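Local atomic coordinates of dipicolinate synthase subunit A (Bacillus halodurans, PDB entry 3D4O), a protein that probably takes part, as a subunit with two Rossmann-type domains, in the oxidoreductase that makes dipicolinate, the acid stored in bacterial spores. Residues D14-E19 with R279-V284; V8-G13 with E19-L24; I131-P136 with K275-I280; D60-P65 with E92-H97. All blocks are in the same frame, centred on the assembly; numbering follows the deposited sequence.

Contact 1: residues D14-E19 with R279-V284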
loop_
_atom_site.group_PDB
_atom_site.type_symbol
_atom_site.label_atom_id
_atom_site.label_comp_id
_atom_site.label_asym_id
_atom_site.label_seq_id
_atom_site.Cartn_x
_atom_site.Cartn_y
_atom_site.Cartn_z
ATOM N N ASP C 14 -21.025 -3.248 2.148
ATOM C CA ASP C 14 -19.800 -4.005 2.071
ATOM C C ASP C 14 -19.488 -4.668 3.391
ATOM O O ASP C 14 -20.399 -4.950 4.177
ATOM C CB ASP C 14 -18.639 -3.179 1.510
ATOM C CG ASP C 14 -18.234 -2.012 2.387
ATOM O OD1 ASP C 14 -18.408 -2.067 3.611
ATOM O OD2 ASP C 14 -17.660 -1.058 1.850
ATOM N N ALA C 15 -18.217 -4.934 3.620
ATOM C CA ALA C 15 -17.837 -5.697 4.831
ATOM C C ALA C 15 -18.122 -4.921 6.092
ATOM O O ALA C 15 -18.361 -5.502 7.145
ATOM C CB ALA C 15 -16.373 -6.203 4.781
ATOM N N ARG C 16 -18.133 -3.609 5.966
ATOM C CA ARG C 16 -18.499 -2.750 7.081
ATOM C C ARG C 16 -19.843 -3.130 7.640
ATOM O O ARG C 16 -20.059 -3.119 8.848
ATOM C CB ARG C 16 -18.654 -1.272 6.657
ATOM C CG ARG C 16 -17.364 -0.638 6.503
ATOM C CD ARG C 16 -17.504 0.739 5.973
ATOM N NE ARG C 16 -17.695 0.721 4.539
ATOM C CZ ARG C 16 -17.374 1.741 3.758
ATOM N NH1 ARG C 16 -16.891 2.812 4.290
ATOM N NH2 ARG C 16 -17.559 1.699 2.463
ATOM N N GLN C 17 -20.748 -3.421 6.740
ATOM C CA GLN C 17 -22.138 -3.714 7.129
ATOM C C GLN C 17 -22.262 -4.938 8.025
ATOM O O GLN C 17 -23.197 -5.040 8.825
ATOM C CB GLN C 17 -23.075 -3.817 5.940
ATOM C CG GLN C 17 -23.720 -2.502 5.601
ATOM C CD GLN C 17 -22.766 -1.457 5.113
ATOM O OE1 GLN C 17 -21.792 -1.751 4.408
ATOM N NE2 GLN C 17 -23.051 -0.210 5.466
ATOM N N LEU C 18 -21.285 -5.828 7.906
ATOM C CA LEU C 18 -21.282 -7.062 8.691
ATOM C C LEU C 18 -21.193 -6.718 10.187
ATOM O O LEU C 18 -21.765 -7.416 11.023
ATOM C CB LEU C 18 -20.135 -8.014 8.295
ATOM C CG LEU C 18 -20.164 -8.586 6.872
ATOM C CD1 LEU C 18 -18.905 -9.399 6.600
ATOM C CD2 LEU C 18 -21.399 -9.414 6.648
ATOM N N GLU C 19 -20.503 -5.620 10.496
ATOM C CA GLU C 19 -20.324 -5.190 11.901
ATOM C C GLU C 19 -21.621 -4.594 12.416
ATOM O O GLU C 19 -22.003 -4.738 13.573
ATOM C CB GLU C 19 -19.212 -4.137 12.028
ATOM C CG GLU C 19 -17.850 -4.618 11.659
ATOM C CD GLU C 19 -17.437 -5.852 12.408
ATOM O OE1 GLU C 19 -17.761 -5.987 13.621
ATOM O OE2 GLU C 19 -16.756 -6.676 11.768
ATOM N N ARG C 279 -17.622 -0.912 12.931
ATOM C CA ARG C 279 -17.925 -0.862 14.374
ATOM C C ARG C 279 -18.208 0.563 14.763
ATOM O O ARG C 279 -19.056 0.836 15.606
ATOM C CB ARG C 279 -16.795 -1.460 15.229
ATOM C CG ARG C 279 -16.816 -2.964 15.177
ATOM C CD ARG C 279 -15.764 -3.626 16.055
ATOM N NE ARG C 279 -15.969 -5.069 16.094
ATOM C CZ ARG C 279 -15.157 -5.926 16.704
ATOM N NH1 ARG C 279 -14.075 -5.486 17.322
ATOM N NH2 ARG C 279 -15.422 -7.227 16.682
ATOM N N ILE C 280 -17.536 1.475 14.095
ATOM C CA ILE C 280 -17.784 2.880 14.364
ATOM C C ILE C 280 -19.216 3.219 13.980
ATOM O O ILE C 280 -19.929 3.846 14.738
ATOM C CB ILE C 280 -16.803 3.776 13.667
ATOM C CG1 ILE C 280 -15.469 3.731 14.443
ATOM C CG2 ILE C 280 -17.351 5.205 13.610
ATOM C CD1 ILE C 280 -14.361 4.444 13.714
ATOM N N LEU C 281 -19.646 2.718 12.826
ATOM C CA LEU C 281 -21.004 2.998 12.337
ATOM C C LEU C 281 -22.043 2.325 13.191
ATOM O O LEU C 281 -23.104 2.908 13.500
ATOM C CB LEU C 281 -21.174 2.521 10.903
ATOM C CG LEU C 281 -20.243 3.238 9.924
ATOM C CD1 LEU C 281 -20.395 2.613 8.540
ATOM C CD2 LEU C 281 -20.558 4.762 9.936
ATOM N N ALA C 282 -21.715 1.097 13.579
ATOM C CA ALA C 282 -22.628 0.268 14.378
ATOM C C ALA C 282 -22.920 0.963 15.680
ATOM O O ALA C 282 -24.058 1.072 16.106
ATOM C CB ALA C 282 -22.052 -1.151 14.632
ATOM N N ASP C 283 -21.859 1.440 16.293
ATOM C CA ASP C 283 -21.961 2.134 17.581
ATOM C C ASP C 283 -22.880 3.350 17.504
ATOM O O ASP C 283 -23.693 3.583 18.395
ATOM C CB ASP C 283 -20.599 2.618 18.059
ATOM C CG ASP C 283 -19.728 1.501 18.600
ATOM O OD1 ASP C 283 -20.265 0.444 18.986
ATOM O OD2 ASP C 283 -18.498 1.708 18.660
ATOM N N VAL C 284 -22.724 4.134 16.451
ATOM C CA VAL C 284 -23.511 5.366 16.328
ATOM C C VAL C 284 -24.957 5.018 15.995
ATOM O O VAL C 284 -25.923 5.641 16.509
ATOM C CB VAL C 284 -22.891 6.392 15.325
ATOM C CG1 VAL C 284 -22.931 5.892 13.896
ATOM C CG2 VAL C 284 -23.652 7.708 15.432
#
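E19 and R279 join in a salt bridge between two packed helices: helix 15-26, the first of the N-terminal Rossmann-type domain, and helix 274-289, which comes back to it from near the end of the chain. The axes of the short segments 15-19 and 279-284 pass 8.3 Å apart and cross at -42°. R279 NE donates to E19 OE1 at 3.2 Å in a bent bond (147°). The oxygen is approached from above the carboxylate plane, and carboxylate and guanidinium stand nearly square to each other. CB and CG of E19 lie beside the start of R279, and the bend at chi2 (-54°) turns the carboxylate so that OE1 comes to 3.5 Å from R279 CG. One turn further on, A282 CB rests 3.7 Å from E19 O, while at the other side of the contact L281 CD1 meets R16 CD at 4.3 Å. With an alanine at E19, R279 NE would probably lose its carboxylate mate and the arginine arm would be freer to swing. Behind this first shell, D14 sets R16. D14 is the N-cap and forms a capping box with Q17, whose OE1 takes D14 N, and R16 grips the D14 carboxylate side-on through NE and NH2. D14 OD1 thus accepts twice, from R16 NE at 3.0 Å on its syn lone pair and from R16 N at 2.8 Å on the anti side.

Contact 2: residues V8-G13 with E19-L24; sequences VVIIGG and EIIRKL
I10 carries this contact, and its CD1 methyl does nearly all the touching. With CG1 set beside the backbone N and chi2 extended at -169°, the chain of I10 runs straight out from strand 7-11 and ends among three side chains of helix 15-26. I21 CG1 lies 3.9 Å from I10 CD1, L24 CD2 lies 4.0 Å from it, and I20 CG2 stands a little further off at 4.4 Å. L24 is the second main partner: the same CD2 that meets I10 also reaches V8 CG2 at 4.1 Å, so one leucine methyl covers two successive inward-facing strand residues. V8 and L24 cross at about a right angle, whereas I10 passes I21 and L24 obliquely. All five side chains are buried hydrocarbon, and packing alone joins strand to helix. The short segments run nearly antiparallel, 162° between directions, with axes 10.7 Å apart; this is the opening strand-turn-helix of a Rossmann-type beta-alpha-beta unit, turned through G12 and G13, both at positive phi. Strand 30-34 completes the unit, its I31 and L33 adding to the same apolar layer. On the other flank of strand 7-11 lies strand 61-63, with L63 touching both I10 and L24, and helix 274-289 packs beside I20 and L24 through L285 and V286.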
loop_
_atom_site.group_PDB
_atom_site.type_symbol
_atom_site.label_atom_id
_atom_site.label_comp_id
_atom_site.label_asym_id
_atom_site.label_seq_id
_atom_site.Cartn_x
_atom_site.Cartn_y
_atom_site.Cartn_z
ATOM N N VAL C 8 -35.646 -2.827 11.371
ATOM C CA VAL C 8 -34.806 -2.139 10.397
ATOM C C VAL C 8 -34.519 -3.004 9.167
ATOM O O VAL C 8 -34.399 -4.224 9.232
ATOM C CB VAL C 8 -33.445 -1.608 11.009
ATOM C CG1 VAL C 8 -33.648 -1.075 12.429
ATOM C CG2 VAL C 8 -32.377 -2.675 11.025
ATOM N N VAL C 9 -34.467 -2.327 8.030
ATOM C CA VAL C 9 -34.092 -2.969 6.787
ATOM C C VAL C 9 -32.710 -2.447 6.442
ATOM O O VAL C 9 -32.450 -1.243 6.441
ATOM C CB VAL C 9 -35.101 -2.747 5.630
ATOM C CG1 VAL C 9 -35.238 -1.289 5.276
ATOM C CG2 VAL C 9 -34.675 -3.545 4.393
ATOM N N ILE C 10 -31.832 -3.414 6.228
ATOM C CA ILE C 10 -30.459 -3.208 5.848
ATOM C C ILE C 10 -30.345 -3.672 4.420
ATOM O O ILE C 10 -30.518 -4.840 4.111
ATOM C CB ILE C 10 -29.489 -4.003 6.758
ATOM C CG1 ILE C 10 -29.624 -3.561 8.224
ATOM C CG2 ILE C 10 -28.041 -3.819 6.324
ATOM C CD1 ILE C 10 -28.510 -4.100 9.159
ATOM N N ILE C 11 -30.026 -2.720 3.559
ATOM C CA ILE C 11 -29.986 -2.928 2.114
ATOM C C ILE C 11 -28.603 -2.666 1.592
ATOM O O ILE C 11 -28.112 -1.541 1.628
ATOM C CB ILE C 11 -30.977 -1.986 1.414
ATOM C CG1 ILE C 11 -32.366 -2.123 2.062
ATOM C CG2 ILE C 11 -31.083 -2.302 -0.087
ATOM C CD1 ILE C 11 -33.424 -1.223 1.447
ATOM N N GLY C 12 -27.986 -3.732 1.124
ATOM C CA GLY C 12 -26.629 -3.692 0.593
ATOM C C GLY C 12 -25.528 -3.218 1.514
ATOM O O GLY C 12 -25.684 -3.003 2.725
ATOM N N GLY C 13 -24.392 -3.059 0.867
ATOM C CA GLY C 13 -23.181 -2.540 1.492
ATOM C C GLY C 13 -21.962 -3.367 1.220
ATOM O O GLY C 13 -21.856 -4.086 0.222
ATOM N N GLU C 19 -20.503 -5.620 10.496
ATOM C CA GLU C 19 -20.324 -5.190 11.901
ATOM C C GLU C 19 -21.621 -4.594 12.416
ATOM O O GLU C 19 -22.003 -4.738 13.573
ATOM C CB GLU C 19 -19.212 -4.137 12.028
ATOM C CG GLU C 19 -17.850 -4.618 11.659
ATOM C CD GLU C 19 -17.437 -5.852 12.408
ATOM O OE1 GLU C 19 -17.761 -5.987 13.621
ATOM O OE2 GLU C 19 -16.756 -6.676 11.768
ATOM N N ILE C 20 -22.294 -3.922 11.511
ATOM C CA ILE C 20 -23.578 -3.278 11.816
ATOM C C ILE C 20 -24.625 -4.364 12.019
ATOM O O ILE C 20 -25.367 -4.343 12.991
ATOM C CB ILE C 20 -24.039 -2.296 10.687
ATOM C CG1 ILE C 20 -22.984 -1.196 10.465
ATOM C CG2 ILE C 20 -25.410 -1.663 11.040
ATOM C CD1 ILE C 20 -23.267 -0.290 9.276
ATOM N N ILE C 21 -24.634 -5.345 11.126
ATOM C CA ILE C 21 -25.636 -6.429 11.203
ATOM C C ILE C 21 -25.491 -7.159 12.545
ATOM O O ILE C 21 -26.475 -7.461 13.231
ATOM C CB ILE C 21 -25.502 -7.461 10.062
ATOM C CG1 ILE C 21 -25.818 -6.832 8.703
ATOM C CG2 ILE C 21 -26.484 -8.629 10.267
ATOM C CD1 ILE C 21 -25.420 -7.725 7.521
ATOM N N ARG C 22 -24.244 -7.375 12.922
ATOM C CA ARG C 22 -23.935 -8.129 14.142
ATOM C C ARG C 22 -24.384 -7.420 15.409
ATOM O O ARG C 22 -25.008 -8.014 16.282
ATOM C CB ARG C 22 -22.434 -8.441 14.244
ATOM N N LYS C 23 -24.067 -6.141 15.492
ATOM C CA LYS C 23 -24.369 -5.379 16.685
ATOM C C LYS C 23 -25.862 -5.213 16.854
ATOM O O LYS C 23 -26.396 -5.416 17.942
ATOM C CB LYS C 23 -23.665 -4.017 16.693
ATOM C CG LYS C 23 -23.751 -3.387 18.088
ATOM C CD LYS C 23 -22.692 -2.331 18.351
ATOM C CE LYS C 23 -22.658 -2.003 19.861
ATOM N NZ LYS C 23 -21.788 -0.838 20.250
ATOM N N LEU C 24 -26.531 -4.854 15.771
ATOM C CA LEU C 24 -27.987 -4.663 15.818
ATOM C C LEU C 24 -28.675 -5.950 16.270
ATOM O O LEU C 24 -29.653 -5.939 17.011
ATOM C CB LEU C 24 -28.550 -4.169 14.472
ATOM C CG LEU C 24 -28.594 -2.640 14.262
ATOM C CD1 LEU C 24 -27.429 -1.892 14.918
ATOM C CD2 LEU C 24 -28.690 -2.320 12.760
#

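Contact 3: residues I131-P136 with K275-I280; sequences IYNSIP and KTAGRI
Y132 and I280 have nearly the same first torsion, chi1 -74° and -77°, setting Y132 CG and I280 CG1 beside the backbone N. I280 then runs on extended (chi2 172°), which pushes its CD1 methyl across to the other helix. There CD1 lands 3.7 Å from Y132 CB and 4.2 Å from Y132 CG, so it touches the root of the tyrosine and meets the ring obliquely; the two side chains cross at about a right angle. Next along the chain from Y132, N133 carries its amide anti to the backbone N, and N133 OD1 comes to a loose 4.4 Å from CB of A277, a turn before I280. Here the backbones are nearer, with the CA atoms of N133 and A277 6.5 Å apart.

The helices so joined, 127-148 and 274-289, are the two by which the chain passes from the first Rossmann-type sheet to the second and returns to it. Helix 127-148 is kinked at P136, whose N makes no bond to the turn before. Just ahead of the kink, I131 O accepts from both S134 N and S134 OG, the hydroxyl lying in the carbonyl plane on a lone pair at 2.6 Å. On the far helix, K275 CD sits 3.8 Å above the centre of one face of the R279 guanidinium. T276 OG1 bonds to T152 N of the second subunit, which also packs on P136.

With only methyl, methylene and ring carbons closing the main contact, its fit depends on shape, and the pairing is less directional than a polar link would be.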
loop_
_atom_site.group_PDB
_atom_site.type_symbol
_atom_site.label_atom_id
_atom_site.label_comp_id
_atom_site.label_asym_id
_atom_site.label_seq_id
_atom_site.Cartn_x
_atom_site.Cartn_y
_atom_site.Cartn_z
ATOM N N ILE C 131 -14.192 12.297 10.511
ATOM C CA ILE C 131 -12.789 12.313 10.957
ATOM C C ILE C 131 -12.285 10.900 11.272
ATOM O O ILE C 131 -11.210 10.499 10.827
ATOM C CB ILE C 131 -12.550 13.291 12.105
ATOM C CG1 ILE C 131 -12.584 14.719 11.569
ATOM C CG2 ILE C 131 -11.177 13.039 12.767
ATOM C CD1 ILE C 131 -12.677 15.816 12.652
ATOM N N TYR C 132 -13.080 10.119 11.998
ATOM C CA TYR C 132 -12.663 8.744 12.299
ATOM C C TYR C 132 -12.464 7.967 11.007
ATOM O O TYR C 132 -11.545 7.156 10.857
ATOM C CB TYR C 132 -13.657 7.991 13.216
ATOM C CG TYR C 132 -13.576 8.456 14.634
ATOM C CD1 TYR C 132 -12.401 8.325 15.358
ATOM C CD2 TYR C 132 -14.659 9.028 15.256
ATOM C CE1 TYR C 132 -12.323 8.765 16.665
ATOM C CE2 TYR C 132 -14.586 9.467 16.545
ATOM C CZ TYR C 132 -13.428 9.351 17.237
ATOM O OH TYR C 132 -13.403 9.805 18.529
ATOM N N ASN C 133 -13.316 8.256 10.043
ATOM C CA ASN C 133 -13.335 7.486 8.785
ATOM C C ASN C 133 -12.181 7.884 7.857
ATOM O O ASN C 133 -11.812 7.131 6.944
ATOM C CB ASN C 133 -14.713 7.656 8.120
ATOM C CG ASN C 133 -14.892 6.800 6.894
ATOM O OD1 ASN C 133 -14.965 5.563 6.976
ATOM N ND2 ASN C 133 -14.997 7.452 5.742
ATOM N N SER C 134 -11.623 9.070 8.107
ATOM C CA SER C 134 -10.475 9.591 7.345
ATOM C C SER C 134 -9.238 8.752 7.619
ATOM O O SER C 134 -8.311 8.735 6.811
ATOM C CB SER C 134 -10.114 11.053 7.655
ATOM O OG SER C 134 -9.548 11.233 8.951
ATOM N N ILE C 135 -9.232 8.051 8.754
ATOM C CA ILE C 135 -8.056 7.238 9.146
ATOM C C ILE C 135 -7.899 6.016 8.207
ATOM O O ILE C 135 -6.882 5.867 7.528
ATOM C CB ILE C 135 -8.072 6.850 10.621
ATOM C CG1 ILE C 135 -8.009 8.129 11.467
ATOM C CG2 ILE C 135 -6.875 5.964 10.958
ATOM C CD1 ILE C 135 -8.183 7.905 12.947
ATOM N N PRO C 136 -8.908 5.145 8.141
ATOM C CA PRO C 136 -8.718 4.088 7.171
ATOM C C PRO C 136 -8.668 4.585 5.718
ATOM O O PRO C 136 -8.064 3.938 4.865
ATOM C CB PRO C 136 -9.938 3.169 7.386
ATOM C CG PRO C 136 -11.001 4.094 8.047
ATOM C CD PRO C 136 -10.137 4.992 8.926
ATOM N N LYS C 275 -13.729 -3.769 9.617
ATOM C CA LYS C 275 -14.111 -4.081 10.992
ATOM C C LYS C 275 -14.106 -2.779 11.793
ATOM O O LYS C 275 -15.094 -2.435 12.452
ATOM C CB LYS C 275 -13.196 -5.121 11.629
ATOM C CG LYS C 275 -13.576 -5.448 13.069
ATOM C CD LYS C 275 -12.835 -6.626 13.670
ATOM C CE LYS C 275 -13.539 -7.952 13.309
ATOM N NZ LYS C 275 -12.986 -9.152 14.063
ATOM N N THR C 276 -12.982 -2.049 11.687
ATOM C CA THR C 276 -12.825 -0.779 12.408
ATOM C C THR C 276 -13.941 0.179 11.959
ATOM O O THR C 276 -14.652 0.724 12.768
ATOM C CB THR C 276 -11.433 -0.093 12.165
ATOM O OG1 THR C 276 -10.362 -0.988 12.516
ATOM C CG2 THR C 276 -11.297 1.151 13.030
ATOM N N ALA C 277 -14.091 0.336 10.653
ATOM C CA ALA C 277 -15.044 1.304 10.108
ATOM C C ALA C 277 -16.481 0.912 10.417
ATOM O O ALA C 277 -17.323 1.743 10.739
ATOM C CB ALA C 277 -14.833 1.463 8.609
ATOM N N GLY C 278 -16.763 -0.375 10.321
ATOM C CA GLY C 278 -18.106 -0.843 10.570
ATOM C C GLY C 278 -18.554 -0.694 12.015
ATOM O O GLY C 278 -19.718 -0.434 12.297
ATOM N N ARG C 279 -17.622 -0.912 12.931
ATOM C CA ARG C 279 -17.925 -0.862 14.374
ATOM C C ARG C 279 -18.208 0.563 14.763
ATOM O O ARG C 279 -19.056 0.836 15.606
ATOM C CB ARG C 279 -16.795 -1.460 15.229
ATOM C CG ARG C 279 -16.816 -2.964 15.177
ATOM C CD ARG C 279 -15.764 -3.626 16.055
ATOM N NE ARG C 279 -15.969 -5.069 16.094
ATOM C CZ ARG C 279 -15.157 -5.926 16.704
ATOM N NH1 ARG C 279 -14.075 -5.486 17.322
ATOM N NH2 ARG C 279 -15.422 -7.227 16.682
ATOM N N ILE C 280 -17.536 1.475 14.095
ATOM C CA ILE C 280 -17.784 2.880 14.364
ATOM C C ILE C 280 -19.216 3.219 13.980
ATOM O O ILE C 280 -19.929 3.846 14.738
ATOM C CB ILE C 280 -16.803 3.776 13.667
ATOM C CG1 ILE C 280 -15.469 3.731 14.443
ATOM C CG2 ILE C 280 -17.351 5.205 13.610
ATOM C CD1 ILE C 280 -14.361 4.444 13.714
#

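Contact 4: residues D60-P65 with E92-H97; sequences DAILLP and EKTPNH. With EDO (1,2-ethanediol), chain M.
D60 reaches H97 step by step along its side chain. CB, the first atom, already lies 4.1 Å from H97 CE1. A chi1 of -55° swings CG beside the backbone N, and there D60 CG sits in the plane of the imidazole, at its edge, 3.8 Å from H97 CE1. The branch then divides. OD1 continues to the ring and stops 3.0 Å from H97 CE1, again at the edge, with carboxylate and ring planes 34° apart. OD2 turns to the chain instead and accepts a hydrogen bond from H7 N, at the start of strand 7-11, which helps to fix the rotation of the group.

Deeper in, I62 CD1 meets T94 CG2 at 4.0 Å, the two side chains crossing at about a right angle. The hydroxyl of T94 is occupied elsewhere, with I91 O and R118 NE. The contact thus lays the loop between helix 88-92 and strand 99-102 against the start of strand 61-63, an inner strand of the parallel N-terminal Rossmann-type sheet whose neighbours are strands 7-11 and 99-102. At the other end of segment 60-65, L64 O accepts from both hydroxyls of a 1,2-ethanediol, O1 and O2 each at 2.7 Å; this molecule, probably from the crystallisation liquor, also lies near I20 and L281.

As modelled, OD1 faces a ring carbon, CE1, and not a nitrogen. That approach is short and the ring orientation doubtful: an imidazole turned by 180° would bring NE2 near OD1. As built, the pair is at most a weak C-H...O attraction.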
loop_
_atom_site.group_PDB
_atom_site.type_symbol
_atom_site.label_atom_id
_atom_site.label_comp_id
_atom_site.label_asym_id
_atom_site.label_seq_id
_atom_site.Cartn_x
_atom_site.Cartn_y
_atom_site.Cartn_z
ATOM N N ASP C 60 -38.980 0.657 10.848
ATOM C CA ASP C 60 -38.687 1.892 11.592
ATOM C C ASP C 60 -37.488 2.599 10.982
ATOM O O ASP C 60 -37.232 3.784 11.242
ATOM C CB ASP C 60 -38.370 1.626 13.073
ATOM C CG ASP C 60 -39.467 0.845 13.799
ATOM O OD1 ASP C 60 -40.347 1.462 14.423
ATOM O OD2 ASP C 60 -39.434 -0.395 13.766
ATOM N N ALA C 61 -36.732 1.859 10.184
ATOM C CA ALA C 61 -35.522 2.427 9.600
ATOM C C ALA C 61 -34.908 1.646 8.463
ATOM O O ALA C 61 -34.863 0.419 8.450
ATOM C CB ALA C 61 -34.478 2.658 10.680
ATOM N N ILE C 62 -34.407 2.430 7.518
ATOM C CA ILE C 62 -33.744 1.919 6.336
ATOM C C ILE C 62 -32.284 2.303 6.354
ATOM O O ILE C 62 -31.948 3.470 6.387
ATOM C CB ILE C 62 -34.413 2.461 5.072
ATOM C CG1 ILE C 62 -35.898 2.069 5.086
ATOM C CG2 ILE C 62 -33.669 1.974 3.814
ATOM C CD1 ILE C 62 -36.648 2.445 3.829
ATOM N N LEU C 63 -31.427 1.289 6.340
ATOM C CA LEU C 63 -29.982 1.479 6.368
ATOM C C LEU C 63 -29.379 1.155 5.034
ATOM O O LEU C 63 -29.361 0.006 4.577
ATOM C CB LEU C 63 -29.309 0.632 7.468
ATOM C CG LEU C 63 -29.300 1.089 8.941
ATOM C CD1 LEU C 63 -30.612 1.679 9.405
ATOM C CD2 LEU C 63 -28.887 -0.067 9.869
ATOM N N LEU C 64 -28.881 2.217 4.421
ATOM C CA LEU C 64 -28.209 2.118 3.144
ATOM C C LEU C 64 -26.706 2.128 3.341
ATOM O O LEU C 64 -26.207 2.538 4.397
ATOM C CB LEU C 64 -28.610 3.280 2.236
ATOM C CG LEU C 64 -30.091 3.449 1.917
ATOM C CD1 LEU C 64 -30.296 4.570 0.948
ATOM C CD2 LEU C 64 -30.635 2.134 1.355
ATOM N N PRO C 65 -25.962 1.674 2.328
ATOM C CA PRO C 65 -24.526 1.733 2.452
ATOM C C PRO C 65 -24.040 3.155 2.595
ATOM O O PRO C 65 -24.802 4.103 2.433
ATOM C CB PRO C 65 -24.027 1.180 1.101
ATOM C CG PRO C 65 -25.161 0.461 0.529
ATOM C CD PRO C 65 -26.380 1.113 1.038
ATOM N N GLU C 92 -42.653 5.242 0.598
ATOM C CA GLU C 92 -43.946 5.836 1.011
ATOM C C GLU C 92 -44.787 4.821 1.766
ATOM O O GLU C 92 -45.796 5.169 2.406
ATOM C CB GLU C 92 -44.761 6.312 -0.198
ATOM C CG GLU C 92 -45.630 5.207 -0.806
ATOM C CD GLU C 92 -46.125 5.529 -2.164
ATOM O OE1 GLU C 92 -45.957 6.690 -2.594
ATOM O OE2 GLU C 92 -46.665 4.600 -2.798
ATOM N N LYS C 93 -44.407 3.554 1.619
ATOM C CA LYS C 93 -45.088 2.468 2.321
ATOM C C LYS C 93 -44.612 2.422 3.754
ATOM O O LYS C 93 -45.240 1.795 4.589
ATOM C CB LYS C 93 -44.900 1.085 1.685
ATOM C CG LYS C 93 -46.018 0.644 0.726
ATOM C CD LYS C 93 -45.692 0.854 -0.736
ATOM C CE LYS C 93 -44.582 -0.101 -1.195
ATOM N NZ LYS C 93 -44.146 0.084 -2.614
ATOM N N THR C 94 -43.505 3.105 4.044
ATOM C CA THR C 94 -42.946 3.083 5.406
ATOM C C THR C 94 -43.796 3.930 6.356
ATOM O O THR C 94 -44.616 4.734 5.911
ATOM C CB THR C 94 -41.460 3.523 5.454
ATOM O OG1 THR C 94 -41.336 4.904 5.103
ATOM C CG2 THR C 94 -40.593 2.662 4.513
ATOM N N PRO C 95 -43.660 3.702 7.669
ATOM C CA PRO C 95 -44.379 4.545 8.605
ATOM C C PRO C 95 -43.792 5.930 8.607
ATOM O O PRO C 95 -42.647 6.140 8.198
ATOM C CB PRO C 95 -44.151 3.869 9.961
ATOM C CG PRO C 95 -43.619 2.517 9.666
ATOM C CD PRO C 95 -42.945 2.612 8.348
ATOM N N ASN C 96 -44.604 6.868 9.058
ATOM C CA ASN C 96 -44.230 8.287 9.082
ATOM C C ASN C 96 -42.890 8.529 9.741
ATOM O O ASN C 96 -42.097 9.348 9.287
ATOM C CB ASN C 96 -45.316 9.114 9.800
ATOM N N HIS C 97 -42.656 7.795 10.814
ATOM C CA HIS C 97 -41.441 7.961 11.648
ATOM C C HIS C 97 -40.206 7.283 11.087
ATOM O O HIS C 97 -39.113 7.480 11.592
ATOM C CB HIS C 97 -41.667 7.463 13.081
ATOM C CG HIS C 97 -42.050 6.027 13.151
ATOM N ND1 HIS C 97 -41.121 5.010 13.173
ATOM C CD2 HIS C 97 -43.263 5.435 13.163
ATOM C CE1 HIS C 97 -41.754 3.850 13.210
ATOM N NE2 HIS C 97 -43.053 4.081 13.199
HETATM C C1 EDO M . -24.224 3.197 7.333
HETATM O O1 EDO M . -24.075 2.976 5.923
HETATM C C2 EDO M . -25.645 3.656 7.691
HETATM O O2 EDO M . -26.590 2.770 7.078
#

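How the contacts relate
From the N terminus, contact 2 closes first, folding helix 15-26 back on strand 7-11 across a short turn. Contact 1 opens within that same stretch, so the two cross and share E19; it closes only at 279-284, some 260 residues later. Contact 4 is nested inside this long loop and tucks 92-97 against strand 61-63, the neighbour of strand 7-11 in the first sheet. Contact 3 opens after contact 4 has closed and ends, like contact 1, on helix 274-289. Helix 274-289 is thus shared by contacts 1 and 3: contact 1 fastens it to the N-terminal domain, contact 3 to helix 127-148 leading into the second sheet.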